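Local coordinates for protein ACDH-11, isoform b (Caenorhabditis elegans, PDB 4Y9J) that binds flavin-adenine dinucleotide and belongs to the acyl-CoA dehydrogenase family of flavoproteins, assembling from four chains, at residues 324-329 with 433-438; 359-364 with 411-416. One frame throughout, in Å; residues are numbered along the deposited sequence.

Contact 1 (324-329 with 433-438)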
loop_
_atom_site.group_PDB
_atom_site.type_symbol
_atom_site.label_atom_id
_atom_site.label_comp_id
_atom_site.label_asym_id
_atom_site.label_seq_id
_atom_site.Cartn_x
_atom_site.Cartn_y
_atom_site.Cartn_z
ATOM N N LEU B 324 -10.272 -29.450 9.839
ATOM C CA LEU B 324 -9.699 -30.690 9.395
ATOM C C LEU B 324 -9.015 -30.517 8.047
ATOM O O LEU B 324 -7.998 -31.172 7.792
ATOM C CB LEU B 324 -10.764 -31.790 9.335
ATOM C CG LEU B 324 -11.169 -32.259 10.749
ATOM C CD1 LEU B 324 -12.471 -32.985 10.757
ATOM C CD2 LEU B 324 -10.078 -33.101 11.368
ATOM N N GLY B 325 -9.583 -29.664 7.210
ATOM C CA GLY B 325 -8.970 -29.313 5.939
ATOM C C GLY B 325 -7.551 -28.701 6.092
ATOM O O GLY B 325 -6.598 -29.147 5.398
ATOM N N TYR B 326 -7.408 -27.814 7.053
ATOM C CA TYR B 326 -6.099 -27.189 7.347
ATOM C C TYR B 326 -5.104 -28.193 7.940
ATOM O O TYR B 326 -3.917 -28.192 7.571
ATOM C CB TYR B 326 -6.253 -25.993 8.269
ATOM C CG TYR B 326 -7.023 -24.856 7.626
ATOM C CD1 TYR B 326 -6.634 -24.340 6.425
ATOM C CD2 TYR B 326 -8.145 -24.296 8.229
ATOM C CE1 TYR B 326 -7.331 -23.306 5.824
ATOM C CE2 TYR B 326 -8.829 -23.244 7.644
ATOM C CZ TYR B 326 -8.417 -22.766 6.432
ATOM O OH TYR B 326 -9.088 -21.785 5.733
ATOM N N MET B 327 -5.601 -29.043 8.836
ATOM C CA MET B 327 -4.785 -30.102 9.431
ATOM C C MET B 327 -4.278 -31.071 8.363
ATOM O O MET B 327 -3.072 -31.337 8.232
ATOM C CB MET B 327 -5.564 -30.812 10.517
ATOM C CG MET B 327 -5.920 -29.922 11.695
ATOM S SD MET B 327 -7.314 -30.450 12.775
ATOM C CE MET B 327 -6.684 -31.974 13.255
ATOM N N ARG B 328 -5.174 -31.570 7.537
ATOM C CA ARG B 328 -4.775 -32.473 6.453
ATOM C C ARG B 328 -3.868 -31.764 5.457
ATOM O O ARG B 328 -2.890 -32.370 4.978
ATOM C CB ARG B 328 -5.999 -33.029 5.758
ATOM C CG ARG B 328 -5.739 -33.780 4.423
ATOM C CD ARG B 328 -4.842 -34.975 4.552
ATOM N NE ARG B 328 -5.402 -35.934 5.515
ATOM C CZ ARG B 328 -4.734 -36.639 6.411
ATOM N NH1 ARG B 328 -3.410 -36.506 6.522
ATOM N NH2 ARG B 328 -5.393 -37.501 7.209
ATOM N N ARG B 329 -4.177 -30.526 5.101
ATOM C CA ARG B 329 -3.361 -29.827 4.113
ATOM C C ARG B 329 -1.864 -29.692 4.586
ATOM O O ARG B 329 -0.944 -30.007 3.852
ATOM C CB ARG B 329 -3.973 -28.462 3.734
ATOM C CG ARG B 329 -3.135 -27.628 2.785
ATOM C CD ARG B 329 -2.914 -28.360 1.468
ATOM N NE ARG B 329 -4.169 -28.601 0.710
ATOM C CZ ARG B 329 -4.716 -27.733 -0.146
ATOM N NH1 ARG B 329 -4.210 -26.517 -0.303
ATOM N NH2 ARG B 329 -5.835 -28.062 -0.789
ATOM N N PRO B 433 2.030 -19.933 5.849
ATOM C CA PRO B 433 1.431 -19.236 6.956
ATOM C C PRO B 433 -0.010 -18.919 6.853
ATOM O O PRO B 433 -0.684 -18.878 7.890
ATOM C CB PRO B 433 2.224 -17.891 7.059
ATOM C CG PRO B 433 3.514 -18.260 6.482
ATOM C CD PRO B 433 3.198 -19.219 5.329
ATOM N N THR B 434 -0.519 -18.772 5.643
ATOM C CA THR B 434 -1.949 -18.606 5.483
ATOM C C THR B 434 -2.754 -19.722 6.194
ATOM O O THR B 434 -3.786 -19.454 6.762
ATOM C CB THR B 434 -2.338 -18.591 4.009
ATOM O OG1 THR B 434 -1.622 -17.533 3.344
ATOM C CG2 THR B 434 -3.789 -18.391 3.873
ATOM N N LEU B 435 -2.278 -20.948 6.074
ATOM C CA LEU B 435 -2.921 -22.088 6.685
ATOM C C LEU B 435 -3.025 -21.892 8.173
ATOM O O LEU B 435 -4.086 -22.208 8.758
ATOM C CB LEU B 435 -2.180 -23.399 6.386
ATOM C CG LEU B 435 -2.112 -23.756 4.894
ATOM C CD1 LEU B 435 -1.149 -24.904 4.750
ATOM C CD2 LEU B 435 -3.506 -24.124 4.400
ATOM N N LEU B 436 -1.990 -21.353 8.819
ATOM C CA LEU B 436 -2.030 -21.150 10.276
ATOM C C LEU B 436 -2.973 -19.982 10.664
ATOM O O LEU B 436 -3.829 -20.110 11.572
ATOM C CB LEU B 436 -0.647 -20.837 10.821
ATOM C CG LEU B 436 -0.531 -20.609 12.300
ATOM C CD1 LEU B 436 -0.799 -21.858 13.104
ATOM C CD2 LEU B 436 0.840 -20.074 12.610
ATOM N N ARG B 437 -2.819 -18.840 9.974
ATOM C CA ARG B 437 -3.606 -17.640 10.258
ATOM C C ARG B 437 -5.135 -17.953 10.090
ATOM O O ARG B 437 -5.972 -17.541 10.912
ATOM C CB ARG B 437 -3.130 -16.487 9.374
ATOM C CG ARG B 437 -1.687 -16.022 9.749
ATOM C CD ARG B 437 -1.376 -14.718 9.077
ATOM N NE ARG B 437 -1.178 -14.867 7.666
ATOM C CZ ARG B 437 -2.060 -14.673 6.718
ATOM N NH1 ARG B 437 -3.283 -14.228 6.978
ATOM N NH2 ARG B 437 -1.659 -14.839 5.459
ATOM N N ASP B 438 -5.464 -18.623 9.007
ATOM C CA ASP B 438 -6.814 -19.060 8.696
ATOM C C ASP B 438 -7.378 -20.135 9.665
ATOM O O ASP B 438 -8.502 -20.013 10.145
ATOM C CB ASP B 438 -6.950 -19.465 7.220
ATOM C CG ASP B 438 -6.766 -18.235 6.210
ATOM O OD1 ASP B 438 -6.510 -17.042 6.622
ATOM O OD2 ASP B 438 -6.908 -18.451 4.940
HETATM O O HOH W 1 -7.518 -20.713 3.846
#
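Tyr326 reaches across to Leu435 and Asp438, joining two nearly antiparallel helices (153° between directions, axes 10.1 Å apart) in the all-helical C-terminal domain of the acyl-CoA dehydrogenase fold. Its CB points toward 433-438, and with CG anti to the carbonyl carbon (chi1 -66°) the ring is carried over to that helix. CG and CD1 sit beneath the backbone O of Leu435, which lies 4.0 Å above one ring face, toward the rim. CD1 also packs against the Leu435 methyl CD2 at 3.7 Å; that methyl touches CG of Arg329 as well, so the leucine is held between the aromatic ring and the aliphatic stem. The guanidinium of Arg329 turns to Glu66 and Ser138. Farther along the ring, CZ approaches CB of Asp438 at 3.7 Å. A tyrosine suits this buried place because its apolar ring packs while its hydroxyl reaches a water that links it to Asp438. The Asp438 carboxylate, 65° from the ring plane, also accepts bonds from Thr280 N and Gln282 NE2. At the tip this water, in the ring plane, lies 2.7 Å from Tyr326 OH and donates to Asp438 OD2 at 2.6 Å.

Contact 2 (359-364 with 411-416); sequences AKMEVD and VPMVSE
The carboxylates of Asp364 and Glu416 are the flat groups here, yet both residues meet the opposite helix through carbon: CB of Asp364 touches the methyl of Met413, and CG of Glu416 touches the sulfur of Met361. At the Asp364 carboxylate, OD1 is met on its syn side by NZ of Lys360, 3.0 Å away and 24° out of the plane. This salt bridge spans one helical turn, and NZ is shared with Gln565. The Glu416 chain bends at chi2 and takes its carboxylate away to salt bridges with Lys408 and Arg525 of the second subunit.

Deeper than these two acids, two methionines meet, whose long unbranched chains can fit closely between segments whose axes approach to 10.9 Å. They cross obliquely, with CG of Met361 4.0 Å from CG of Met413, and each sends its methyl to the other's backbone carbonyl. CE of Met413 stands 3.5 Å from Met361 O, an oxygen that also accepts a bond from Thr365 OG1, while CE of Met361 stands 3.7 Å from Met413 O. Both chains run extended through chi2 and bend at the thioether; they part at the first torsion, where Met413 holds CG anti to its N (chi1 -162°) and Met361 has CG beside its N. At its sulfur Met361 crosses the Glu416 stem at roughly a right angle, SD to CG 3.7 Å.

This nearly antiparallel packing joins helices 352-383 and 389-419 of the C-terminal helical domain. Helix 304-338 closes one side through Ile331, which touches both methionines; on helix 389-419, Val414 packs on Leu435 and Ala439 of helix 432-439, while Ser415 bonds to Gln440 of the second subunit.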
loop_
_atom_site.group_PDB
_atom_site.type_symbol
_atom_site.label_atom_id
_atom_site.label_comp_id
_atom_site.label_asym_id
_atom_site.label_seq_id
_atom_site.Cartn_x
_atom_site.Cartn_y
_atom_site.Cartn_z
ATOM N N ALA B 359 3.664 -38.673 12.670
ATOM C CA ALA B 359 2.776 -39.784 12.868
ATOM C C ALA B 359 1.734 -39.421 13.896
ATOM O O ALA B 359 0.596 -39.757 13.742
ATOM C CB ALA B 359 3.513 -41.046 13.238
ATOM N N LYS B 360 2.130 -38.713 14.963
ATOM C CA LYS B 360 1.170 -38.305 15.978
ATOM C C LYS B 360 0.101 -37.340 15.418
ATOM O O LYS B 360 -1.069 -37.460 15.774
ATOM C CB LYS B 360 1.897 -37.664 17.212
ATOM C CG LYS B 360 0.960 -37.024 18.238
ATOM C CD LYS B 360 0.031 -38.049 18.931
ATOM C CE LYS B 360 -0.704 -37.556 20.228
ATOM N NZ LYS B 360 -2.036 -38.291 20.438
ATOM N N MET B 361 0.498 -36.378 14.575
ATOM C CA MET B 361 -0.452 -35.483 13.885
ATOM C C MET B 361 -1.443 -36.267 13.032
ATOM O O MET B 361 -2.633 -35.950 13.035
ATOM C CB MET B 361 0.291 -34.466 13.017
ATOM C CG MET B 361 1.253 -33.589 13.847
ATOM S SD MET B 361 2.512 -32.712 12.889
ATOM C CE MET B 361 1.659 -31.805 11.674
ATOM N N GLU B 362 -0.962 -37.289 12.343
ATOM C CA GLU B 362 -1.788 -38.118 11.546
ATOM C C GLU B 362 -2.820 -38.914 12.364
ATOM O O GLU B 362 -3.955 -38.991 11.989
ATOM C CB GLU B 362 -0.915 -39.006 10.670
ATOM C CG GLU B 362 -1.737 -39.899 9.787
ATOM C CD GLU B 362 -2.501 -39.122 8.727
ATOM O OE1 GLU B 362 -2.061 -38.020 8.371
ATOM O OE2 GLU B 362 -3.538 -39.629 8.262
ATOM N N VAL B 363 -2.420 -39.476 13.492
ATOM C CA VAL B 363 -3.308 -40.243 14.378
ATOM C C VAL B 363 -4.460 -39.351 14.883
ATOM O O VAL B 363 -5.634 -39.723 14.824
ATOM C CB VAL B 363 -2.514 -40.786 15.591
ATOM C CG1 VAL B 363 -3.440 -41.301 16.705
ATOM C CG2 VAL B 363 -1.537 -41.871 15.182
ATOM N N ASP B 364 -4.117 -38.137 15.321
ATOM C CA ASP B 364 -5.106 -37.230 15.878
ATOM C C ASP B 364 -6.074 -36.722 14.785
ATOM O O ASP B 364 -7.238 -36.525 15.044
ATOM C CB ASP B 364 -4.411 -36.039 16.582
ATOM C CG ASP B 364 -3.798 -36.412 17.948
ATOM O OD1 ASP B 364 -4.156 -37.469 18.539
ATOM O OD2 ASP B 364 -2.975 -35.562 18.439
ATOM N N VAL B 411 -4.978 -25.191 15.502
ATOM C CA VAL B 411 -3.834 -24.291 15.553
ATOM C C VAL B 411 -2.561 -24.988 16.034
ATOM O O VAL B 411 -1.558 -24.884 15.385
ATOM C CB VAL B 411 -4.096 -22.994 16.320
ATOM C CG1 VAL B 411 -2.815 -22.167 16.477
ATOM C CG2 VAL B 411 -5.159 -22.140 15.582
ATOM N N PRO B 412 -2.608 -25.749 17.138
ATOM C CA PRO B 412 -1.347 -26.420 17.451
ATOM C C PRO B 412 -0.859 -27.404 16.396
ATOM O O PRO B 412 0.363 -27.536 16.250
ATOM C CB PRO B 412 -1.644 -27.185 18.738
ATOM C CG PRO B 412 -2.800 -26.422 19.348
ATOM C CD PRO B 412 -3.622 -25.918 18.195
ATOM N N MET B 413 -1.770 -28.112 15.732
ATOM C CA MET B 413 -1.337 -29.028 14.699
ATOM C C MET B 413 -0.765 -28.264 13.463
ATOM O O MET B 413 0.264 -28.655 12.920
ATOM C CB MET B 413 -2.464 -29.935 14.233
ATOM C CG MET B 413 -1.873 -31.141 13.490
ATOM S SD MET B 413 -3.097 -32.284 12.955
ATOM C CE MET B 413 -3.481 -32.941 14.602
ATOM N N VAL B 414 -1.392 -27.200 13.025
ATOM C CA VAL B 414 -0.877 -26.486 11.863
ATOM C C VAL B 414 0.439 -25.775 12.258
ATOM O O VAL B 414 1.357 -25.775 11.465
ATOM C CB VAL B 414 -1.876 -25.484 11.294
ATOM C CG1 VAL B 414 -1.269 -24.682 10.147
ATOM C CG2 VAL B 414 -3.076 -26.242 10.791
ATOM N N SER B 415 0.538 -25.311 13.518
ATOM C CA SER B 415 1.798 -24.728 14.001
ATOM C C SER B 415 2.957 -25.754 13.887
ATOM O O SER B 415 4.072 -25.389 13.516
ATOM C CB SER B 415 1.633 -24.178 15.418
ATOM O OG SER B 415 2.837 -23.657 15.926
ATOM N N GLU B 416 2.723 -26.977 14.342
ATOM C CA GLU B 416 3.687 -28.074 14.233
ATOM C C GLU B 416 4.046 -28.335 12.788
ATOM O O GLU B 416 5.204 -28.537 12.428
ATOM C CB GLU B 416 3.162 -29.380 14.908
ATOM C CG GLU B 416 4.247 -30.413 15.179
ATOM C CD GLU B 416 5.268 -29.916 16.166
ATOM O OE1 GLU B 416 4.852 -29.601 17.327
ATOM O OE2 GLU B 416 6.483 -29.842 15.805
#

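In the fold
Both contacts pair nearly antiparallel helices of the C-terminal domain, but four different ones: 304-338 with 432-439, and 352-383 with 389-419, the helix that precedes 432-439 in the chain. Contact 2 is nested within the chain loop closed by contact 1. All four touching residues of contact 1 are buried; contact 2 is partly buried, its methionines inside and its acids partly exposed. Contact 1 uses a leucine, a water-bridged aspartate and the ring of Tyr326, whose side chain is about 5 Å from the bound UCC; contact 2 uses unbranched thioether chains bordered by salt bridges. A salt bridge, Arg328 NH1 to Glu362 OE1 at 2.7 Å, ties the two. Both reach the second subunit.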